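Side-chain contacts in protein YiiM (Escherichia coli, PDB 1O65), which is a MOSC-domain protein that may bind molybdenum and may act as an oxidoreductase on nitrogenous compounds: residues A[189-194]-A[211-216]; A[198-203]-A[218-223]. All blocks are in the same frame, centred on the assembly; numbering follows the deposited sequence.

Three successive helices, 183-191, 197-204 and 211-223, are tied together by the two contacts. Following the chain from the N terminus, contact 1 opens at the end of the first helix (189-194) and contact 2 on the second (198-203). The chain then turns into the third helix, whose start (211-216) closes contact 1 and whose far end (218-223) closes contact 2. The segments alternate, so the two loops cross rather than nest. Contact 1 binds the first helix to the third and contact 2 the second to the third. Their centres lie about 8 Å apart, and they meet directly where Ala190 O accepts a hydrogen bond from Arg220 NH2.

Contact 1. Residues A[189-194]-A[211-216]; sequences IAWHMP and KSWTRT
Trp213 reaches across from helix 211-223 with the far end of its six-membered ring and meets Ala190 and Trp191 at the end of helix 183-191. The two indoles form an offset edge-to-face pair: the edge of Trp213 is directed at a face of Trp191, the ring planes stand at 78°, and the centroids of the six-membered rings are 5.5 Å apart. The closest atoms of the pair are Trp191 CZ2 and Trp213 CZ2, at 3.6 Å, while Trp213 CH2 stands over the rim of the Trp191 face. Ala190 meets the Trp213 ring obliquely, its CB 3.6 Å from Trp213 CH2. Both helices belong to the three-helix domain of the YiiM family, and this apolar contact joins the first of them to the beginning of the third. Trp191 holds its CG anti to the carbonyl carbon (chi1 -53°), a rotation that carries the indole toward Trp213 although the CB bond itself does not point there. Phe229 adds a second edge-to-face partner for Trp191, which also touches Ser130 and Pro131. Trp213 in turn packs on Gln127 and Pro128, which seats the start of helix 211-223 against strand 121-128.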
ATOM      1  N   ILE A 189      -8.799  10.221  -5.234  1.00 21.75           N
ATOM      2  CA  ILE A 189     -10.222   9.989  -5.393  1.00 22.47           C
ATOM      3  C   ILE A 189     -10.843   9.669  -4.029  1.00 22.14           C
ATOM      4  O   ILE A 189     -11.988  10.026  -3.746  1.00 23.41           O
ATOM      5  CB  ILE A 189     -10.496   8.792  -6.344  1.00 19.73           C
ATOM      6  CG1 ILE A 189     -10.065   9.139  -7.768  1.00 21.71           C
ATOM      7  CG2 ILE A 189     -11.964   8.412  -6.251  1.00 12.29           C
ATOM      8  CD1 ILE A 189     -10.115   8.020  -8.784  1.00 18.14           C
ATOM      9  N   ALA A 190     -10.155   8.918  -3.193  1.00 21.24           N
ATOM     10  CA  ALA A 190     -10.711   8.573  -1.895  1.00 21.60           C
ATOM     11  C   ALA A 190     -10.671   9.736  -0.910  1.00 20.24           C
ATOM     12  O   ALA A 190     -11.646   9.886  -0.192  1.00 18.54           O
ATOM     13  CB  ALA A 190      -9.948   7.425  -1.220  1.00 19.85           C
ATOM     14  N   TRP A 191      -9.559  10.489  -0.890  1.00 19.66           N
ATOM     15  CA  TRP A 191      -9.408  11.463   0.181  1.00 21.60           C
ATOM     16  C   TRP A 191      -9.170  12.908  -0.186  1.00 24.53           C
ATOM     17  O   TRP A 191      -9.138  13.751   0.719  1.00 22.72           O
ATOM     18  CB  TRP A 191      -8.203  11.002   1.042  1.00 19.00           C
ATOM     19  CG  TRP A 191      -8.218   9.606   1.540  1.00 20.31           C
ATOM     20  CD1 TRP A 191      -9.230   9.003   2.242  1.00 19.06           C
ATOM     21  CD2 TRP A 191      -7.197   8.610   1.402  1.00 20.74           C
ATOM     22  NE1 TRP A 191      -8.878   7.724   2.548  1.00 20.46           N
ATOM     23  CE2 TRP A 191      -7.641   7.449   2.056  1.00 21.02           C
ATOM     24  CE3 TRP A 191      -5.921   8.604   0.822  1.00 20.51           C
ATOM     25  CZ2 TRP A 191      -6.892   6.259   2.125  1.00 19.92           C
ATOM     26  CZ3 TRP A 191      -5.187   7.431   0.897  1.00 23.85           C
ATOM     27  CH2 TRP A 191      -5.666   6.270   1.522  1.00 19.11           C
ATOM     28  N   HIS A 192      -8.901  13.269  -1.441  1.00 26.47           N
ATOM     29  CA  HIS A 192      -8.620  14.665  -1.747  1.00 28.71           C
ATOM     30  C   HIS A 192      -9.715  15.369  -2.519  1.00 30.50           C
ATOM     31  O   HIS A 192      -9.928  16.567  -2.324  1.00 32.20           O
ATOM     32  CB  HIS A 192      -7.305  14.780  -2.565  1.00 29.15           C
ATOM     33  CG  HIS A 192      -6.088  14.242  -1.884  1.00 27.55           C
ATOM     34  ND1 HIS A 192      -4.942  13.931  -2.565  1.00 27.17           N
ATOM     35  CD2 HIS A 192      -5.830  13.911  -0.599  1.00 27.35           C
ATOM     36  CE1 HIS A 192      -4.019  13.470  -1.744  1.00 28.03           C
ATOM     37  NE2 HIS A 192      -4.543  13.443  -0.518  1.00 28.35           N
ATOM     38  N   MET A 193     -10.387  14.700  -3.456  1.00 31.49           N
ATOM     39  CA  MET A 193     -11.400  15.383  -4.235  1.00 31.28           C
ATOM     40  C   MET A 193     -12.787  15.358  -3.629  1.00 30.74           C
ATOM     41  O   MET A 193     -13.133  14.532  -2.781  1.00 30.44           O
ATOM     42  CB  MET A 193     -11.465  14.884  -5.665  1.00 35.92           C
ATOM     43  CG  MET A 193     -11.184  13.441  -5.953  1.00 41.45           C
ATOM     44  SD  MET A 193     -12.103  12.835  -7.403  1.00 40.73           S
ATOM     45  CE  MET A 193     -13.642  12.376  -6.633  1.00 42.87           C
ATOM     46  N   PRO A 194     -13.584  16.346  -4.053  1.00 29.38           N
ATOM     47  CA  PRO A 194     -14.967  16.404  -3.602  1.00 29.25           C
ATOM     48  C   PRO A 194     -15.770  15.304  -4.295  1.00 27.73           C
ATOM     49  O   PRO A 194     -15.334  14.745  -5.293  1.00 25.40           O
ATOM     50  CB  PRO A 194     -15.465  17.784  -3.991  1.00 29.82           C
ATOM     51  CG  PRO A 194     -14.389  18.409  -4.791  1.00 30.80           C
ATOM     52  CD  PRO A 194     -13.101  17.678  -4.495  1.00 29.35           C
ATOM     53  N   LYS A 211     -11.916  -5.588  -1.676  1.00 23.72           N
ATOM     54  CA  LYS A 211     -13.355  -5.629  -1.404  1.00 23.10           C
ATOM     55  C   LYS A 211     -13.775  -4.444  -0.550  1.00 20.74           C
ATOM     56  O   LYS A 211     -14.793  -3.791  -0.825  1.00 21.00           O
ATOM     57  CB  LYS A 211     -13.786  -6.932  -0.746  1.00 24.51           C
ATOM     58  CG  LYS A 211     -13.641  -8.161  -1.635  1.00 29.93           C
ATOM     59  CD  LYS A 211     -14.262  -9.357  -0.911  1.00 35.82           C
ATOM     60  CE  LYS A 211     -14.401 -10.560  -1.817  1.00 42.47           C
ATOM     61  NZ  LYS A 211     -13.296 -10.659  -2.833  1.00 45.21           N
ATOM     62  N   SER A 212     -12.943  -4.113   0.416  1.00 19.02           N
ATOM     63  CA  SER A 212     -13.245  -2.978   1.292  1.00 19.90           C
ATOM     64  C   SER A 212     -13.224  -1.667   0.505  1.00 19.70           C
ATOM     65  O   SER A 212     -14.048  -0.791   0.747  1.00 17.51           O
ATOM     66  CB  SER A 212     -12.270  -2.963   2.461  1.00 17.75           C
ATOM     67  OG  SER A 212     -11.057  -2.389   2.060  1.00 20.14           O
ATOM     68  N   TRP A 213     -12.316  -1.480  -0.451  1.00 19.62           N
ATOM     69  CA  TRP A 213     -12.360  -0.223  -1.221  1.00 21.01           C
ATOM     70  C   TRP A 213     -13.559  -0.233  -2.158  1.00 21.37           C
ATOM     71  O   TRP A 213     -14.165   0.815  -2.380  1.00 21.70           O
ATOM     72  CB  TRP A 213     -11.028   0.040  -1.922  1.00 20.64           C
ATOM     73  CG  TRP A 213     -10.068   0.782  -1.039  1.00 21.43           C
ATOM     74  CD1 TRP A 213      -9.636   0.385   0.194  1.00 19.97           C
ATOM     75  CD2 TRP A 213      -9.470   2.061  -1.291  1.00 18.94           C
ATOM     76  NE1 TRP A 213      -8.789   1.334   0.707  1.00 19.85           N
ATOM     77  CE2 TRP A 213      -8.670   2.370  -0.169  1.00 19.12           C
ATOM     78  CE3 TRP A 213      -9.543   2.970  -2.342  1.00 19.48           C
ATOM     79  CZ2 TRP A 213      -7.925   3.542  -0.072  1.00 20.58           C
ATOM     80  CZ3 TRP A 213      -8.796   4.141  -2.255  1.00 22.82           C
ATOM     81  CH2 TRP A 213      -8.000   4.422  -1.133  1.00 21.10           C
ATOM     82  N   THR A 214     -13.933  -1.392  -2.703  1.00 21.03           N
ATOM     83  CA  THR A 214     -15.118  -1.502  -3.552  1.00 22.25           C
ATOM     84  C   THR A 214     -16.369  -1.085  -2.778  1.00 22.96           C
ATOM     85  O   THR A 214     -17.218  -0.315  -3.225  1.00 22.83           O
ATOM     86  CB  THR A 214     -15.282  -2.960  -4.036  1.00 23.45           C
ATOM     87  OG1 THR A 214     -14.150  -3.276  -4.882  1.00 24.66           O
ATOM     88  CG2 THR A 214     -16.577  -3.132  -4.803  1.00 18.19           C
ATOM     89  N   ARG A 215     -16.463  -1.606  -1.553  1.00 23.08           N
ATOM     90  CA  ARG A 215     -17.542  -1.297  -0.636  1.00 23.41           C
ATOM     91  C   ARG A 215     -17.623   0.190  -0.339  1.00 21.98           C
ATOM     92  O   ARG A 215     -18.667   0.817  -0.546  1.00 22.44           O
ATOM     93  CB  ARG A 215     -17.325  -2.094   0.670  1.00 26.31           C
ATOM     94  CG  ARG A 215     -18.382  -1.817   1.716  1.00 30.80           C
ATOM     95  CD  ARG A 215     -18.087  -2.502   3.026  1.00 32.94           C
ATOM     96  NE  ARG A 215     -19.219  -2.597   3.886  1.00 39.41           N
ATOM     97  CZ  ARG A 215     -20.036  -1.742   4.435  1.00 42.49           C
ATOM     98  NH1 ARG A 215     -19.908  -0.431   4.240  1.00 43.38           N
ATOM     99  NH2 ARG A 215     -21.024  -2.211   5.215  1.00 41.37           N
ATOM    100  N   THR A 216     -16.520   0.811   0.077  1.00 20.31           N
ATOM    101  CA  THR A 216     -16.538   2.246   0.378  1.00 19.85           C
ATOM    102  C   THR A 216     -17.005   3.055  -0.828  1.00 20.30           C
ATOM    103  O   THR A 216     -17.858   3.943  -0.738  1.00 19.43           O
ATOM    104  CB  THR A 216     -15.133   2.733   0.756  1.00 17.74           C
ATOM    105  OG1 THR A 216     -14.709   1.999   1.905  1.00 19.51           O
ATOM    106  CG2 THR A 216     -15.093   4.229   1.037  1.00 17.37           C
TER

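Contact 2. Residues A[198-203]-A[218-223]; sequences DQYHRL and QKRRLS
Tyr200 and Arg220 both carry CG anti to the carbonyl carbon (chi1 -54° and -69°), which sends ring and arginine chain across one another at about a right angle. The Arg220 chain, extended from CG to NE, sets its CD over one face of the phenol, toward the rim, in a CH-pi contact 4.1 Å from the ring centroid. The guanidinium beyond stands nearly perpendicular to the ring, with Tyr200 OH near its plane, 3.4 Å from Arg220 NH1. The charge of Arg220 is met by a salt bridge to Glu227. Here the second and third helices of the YiiM-type three-helix domain run roughly antiparallel, their segment axes 9.6 Å apart. Tyr200 CB rests against Arg221 CG at 3.9 Å, and the ring finds an edge-to-face partner in Phe195. An alanine at Tyr200 is likely to deprive Arg220 CD of the aromatic face beneath it and open a gap between the helices. On the more exposed side, Arg221 bends at its third torsion (65°) and lays a guanidinium face over His201 CB, 3.9 Å from Arg221 CZ. Arg221 NH1 lies at the imidazole edge, 3.7 Å from His201 CD2, while Arg221 NH2 is anchored by a salt bridge to Asp197, the first residue of helix 197-204.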
ATOM      1  N   ASP A 198     -18.590  10.015 -11.170  1.00 28.90           N
ATOM      2  CA  ASP A 198     -17.834   9.514 -12.294  1.00 28.75           C
ATOM      3  C   ASP A 198     -16.467   8.970 -11.865  1.00 27.17           C
ATOM      4  O   ASP A 198     -16.005   7.942 -12.341  1.00 25.20           O
ATOM      5  CB  ASP A 198     -17.643  10.570 -13.378  1.00 33.75           C
ATOM      6  CG  ASP A 198     -18.873  10.877 -14.191  1.00 36.67           C
ATOM      7  OD1 ASP A 198     -19.819  10.063 -14.240  1.00 38.84           O
ATOM      8  OD2 ASP A 198     -18.887  11.957 -14.834  1.00 40.07           O
ATOM      9  N   GLN A 199     -15.816   9.700 -10.986  1.00 26.17           N
ATOM     10  CA  GLN A 199     -14.525   9.309 -10.432  1.00 26.03           C
ATOM     11  C   GLN A 199     -14.702   8.033  -9.615  1.00 25.13           C
ATOM     12  O   GLN A 199     -13.858   7.129  -9.722  1.00 23.84           O
ATOM     13  CB  GLN A 199     -13.957  10.458  -9.628  1.00 30.80           C
ATOM     14  CG  GLN A 199     -12.482  10.712  -9.722  1.00 40.39           C
ATOM     15  CD  GLN A 199     -11.974  10.940 -11.127  1.00 44.83           C
ATOM     16  OE1 GLN A 199     -10.959  10.383 -11.533  1.00 47.23           O
ATOM     17  NE2 GLN A 199     -12.701  11.733 -11.899  1.00 48.46           N
ATOM     18  N   TYR A 200     -15.808   7.910  -8.864  1.00 22.21           N
ATOM     19  CA  TYR A 200     -16.056   6.685  -8.116  1.00 21.89           C
ATOM     20  C   TYR A 200     -16.318   5.533  -9.083  1.00 22.24           C
ATOM     21  O   TYR A 200     -15.820   4.417  -8.890  1.00 21.19           O
ATOM     22  CB  TYR A 200     -17.192   6.797  -7.089  1.00 20.37           C
ATOM     23  CG  TYR A 200     -16.977   7.962  -6.138  1.00 21.01           C
ATOM     24  CD1 TYR A 200     -15.692   8.242  -5.661  1.00 21.35           C
ATOM     25  CD2 TYR A 200     -18.001   8.773  -5.725  1.00 19.28           C
ATOM     26  CE1 TYR A 200     -15.438   9.306  -4.837  1.00 21.43           C
ATOM     27  CE2 TYR A 200     -17.765   9.839  -4.873  1.00 19.70           C
ATOM     28  CZ  TYR A 200     -16.494  10.099  -4.432  1.00 21.12           C
ATOM     29  OH  TYR A 200     -16.245  11.149  -3.596  1.00 21.53           O
ATOM     30  N   HIS A 201     -17.014   5.808 -10.198  1.00 20.55           N
ATOM     31  CA  HIS A 201     -17.251   4.708 -11.145  1.00 21.92           C
ATOM     32  C   HIS A 201     -15.909   4.246 -11.730  1.00 21.41           C
ATOM     33  O   HIS A 201     -15.635   3.069 -11.925  1.00 19.80           O
ATOM     34  CB  HIS A 201     -18.221   5.120 -12.240  1.00 21.47           C
ATOM     35  CG  HIS A 201     -18.457   4.094 -13.302  1.00 22.16           C
ATOM     36  ND1 HIS A 201     -17.732   4.104 -14.488  1.00 26.86           N
ATOM     37  CD2 HIS A 201     -19.291   3.055 -13.397  1.00 19.71           C
ATOM     38  CE1 HIS A 201     -18.142   3.100 -15.266  1.00 22.84           C
ATOM     39  NE2 HIS A 201     -19.079   2.451 -14.611  1.00 22.53           N
ATOM     40  N   ARG A 202     -15.051   5.215 -11.978  1.00 20.05           N
ATOM     41  CA  ARG A 202     -13.732   4.925 -12.534  1.00 22.76           C
ATOM     42  C   ARG A 202     -12.888   4.096 -11.577  1.00 21.84           C
ATOM     43  O   ARG A 202     -12.314   3.086 -11.991  1.00 20.96           O
ATOM     44  CB  ARG A 202     -13.103   6.242 -12.966  1.00 21.85           C
ATOM     45  CG  ARG A 202     -11.602   6.331 -12.904  1.00 25.28           C
ATOM     46  CD  ARG A 202     -11.173   7.570 -13.743  1.00 25.93           C
ATOM     47  NE  ARG A 202      -9.921   7.240 -14.393  1.00 25.80           N
ATOM     48  CZ  ARG A 202      -8.732   7.515 -13.907  1.00 29.08           C
ATOM     49  NH1 ARG A 202      -8.707   8.161 -12.733  1.00 28.75           N
ATOM     50  NH2 ARG A 202      -7.646   7.173 -14.618  1.00 24.59           N
ATOM     51  N   LEU A 203     -12.848   4.415 -10.285  1.00 21.31           N
ATOM     52  CA  LEU A 203     -12.061   3.657  -9.328  1.00 20.40           C
ATOM     53  C   LEU A 203     -12.606   2.250  -9.171  1.00 18.83           C
ATOM     54  O   LEU A 203     -11.844   1.268  -9.121  1.00 20.18           O
ATOM     55  CB  LEU A 203     -11.906   4.338  -7.971  1.00 21.38           C
ATOM     56  CG  LEU A 203     -11.107   3.561  -6.904  1.00 25.31           C
ATOM     57  CD1 LEU A 203      -9.719   3.172  -7.388  1.00 20.81           C
ATOM     58  CD2 LEU A 203     -10.961   4.412  -5.638  1.00 23.03           C
ATOM     59  N   GLN A 218     -18.598   1.972  -3.488  1.00 19.83           N
ATOM     60  CA  GLN A 218     -20.018   1.736  -3.827  1.00 19.97           C
ATOM     61  C   GLN A 218     -20.935   2.444  -2.831  1.00 19.89           C
ATOM     62  O   GLN A 218     -21.971   2.993  -3.218  1.00 18.05           O
ATOM     63  CB  GLN A 218     -20.331   0.249  -3.888  1.00 21.22           C
ATOM     64  CG  GLN A 218     -21.761  -0.057  -4.333  1.00 23.58           C
ATOM     65  CD  GLN A 218     -22.061   0.370  -5.748  1.00 26.10           C
ATOM     66  OE1 GLN A 218     -21.586  -0.172  -6.759  1.00 24.93           O
ATOM     67  NE2 GLN A 218     -22.908   1.392  -5.866  1.00 27.33           N
ATOM     68  N   LYS A 219     -20.578   2.448  -1.526  1.00 19.33           N
ATOM     69  CA  LYS A 219     -21.414   3.167  -0.566  1.00 21.93           C
ATOM     70  C   LYS A 219     -21.492   4.655  -0.916  1.00 21.18           C
ATOM     71  O   LYS A 219     -22.557   5.250  -0.702  1.00 22.54           O
ATOM     72  CB  LYS A 219     -21.038   3.039   0.892  1.00 20.77           C
ATOM     73  CG  LYS A 219     -21.170   1.650   1.491  1.00 24.25           C
ATOM     74  CD  LYS A 219     -22.547   1.089   1.264  1.00 27.21           C
ATOM     75  CE  LYS A 219     -22.799  -0.174   2.101  1.00 30.28           C
ATOM     76  NZ  LYS A 219     -24.207  -0.622   1.857  1.00 30.41           N
ATOM     77  N   ARG A 220     -20.418   5.236  -1.450  1.00 19.93           N
ATOM     78  CA  ARG A 220     -20.520   6.662  -1.783  1.00 20.90           C
ATOM     79  C   ARG A 220     -21.490   6.903  -2.937  1.00 20.81           C
ATOM     80  O   ARG A 220     -22.244   7.879  -2.874  1.00 18.54           O
ATOM     81  CB  ARG A 220     -19.151   7.251  -2.129  1.00 20.13           C
ATOM     82  CG  ARG A 220     -18.237   7.328  -0.884  1.00 20.63           C
ATOM     83  CD  ARG A 220     -16.894   7.900  -1.371  1.00 21.64           C
ATOM     84  NE  ARG A 220     -15.863   7.798  -0.359  1.00 21.36           N
ATOM     85  CZ  ARG A 220     -14.687   8.411  -0.461  1.00 21.52           C
ATOM     86  NH1 ARG A 220     -14.444   9.160  -1.540  1.00 20.94           N
ATOM     87  NH2 ARG A 220     -13.801   8.284   0.504  1.00 19.50           N
ATOM     88  N   ARG A 221     -21.493   6.030  -3.950  1.00 19.59           N
ATOM     89  CA  ARG A 221     -22.373   6.261  -5.093  1.00 21.84           C
ATOM     90  C   ARG A 221     -23.843   6.248  -4.668  1.00 22.83           C
ATOM     91  O   ARG A 221     -24.583   7.115  -5.121  1.00 22.03           O
ATOM     92  CB  ARG A 221     -22.166   5.291  -6.258  1.00 17.57           C
ATOM     93  CG  ARG A 221     -20.713   5.161  -6.715  1.00 19.72           C
ATOM     94  CD  ARG A 221     -20.592   4.463  -8.046  1.00 18.34           C
ATOM     95  NE  ARG A 221     -21.191   5.227  -9.156  1.00 15.93           N
ATOM     96  CZ  ARG A 221     -21.563   4.628 -10.279  1.00 18.14           C
ATOM     97  NH1 ARG A 221     -21.388   3.293 -10.398  1.00 18.26           N
ATOM     98  NH2 ARG A 221     -22.100   5.330 -11.268  1.00 17.13           N
ATOM     99  N   LEU A 222     -24.205   5.315  -3.787  1.00 23.87           N
ATOM    100  CA  LEU A 222     -25.586   5.167  -3.364  1.00 25.33           C
ATOM    101  C   LEU A 222     -26.034   6.188  -2.339  1.00 25.79           C
ATOM    102  O   LEU A 222     -27.183   6.630  -2.360  1.00 26.60           O
ATOM    103  CB  LEU A 222     -25.820   3.738  -2.839  1.00 23.77           C
ATOM    104  CG  LEU A 222     -25.734   2.646  -3.933  1.00 25.02           C
ATOM    105  CD1 LEU A 222     -25.654   1.271  -3.299  1.00 22.28           C
ATOM    106  CD2 LEU A 222     -26.959   2.723  -4.839  1.00 24.22           C
ATOM    107  N   SER A 223     -25.120   6.621  -1.466  1.00 25.20           N
ATOM    108  CA  SER A 223     -25.496   7.586  -0.445  1.00 24.57           C
ATOM    109  C   SER A 223     -25.375   9.006  -0.958  1.00 24.32           C
ATOM    110  O   SER A 223     -26.034   9.914  -0.456  1.00 23.64           O
ATOM    111  CB  SER A 223     -24.625   7.401   0.819  1.00 23.28           C
ATOM    112  OG  SER A 223     -23.372   8.026   0.610  1.00 22.06           O
TER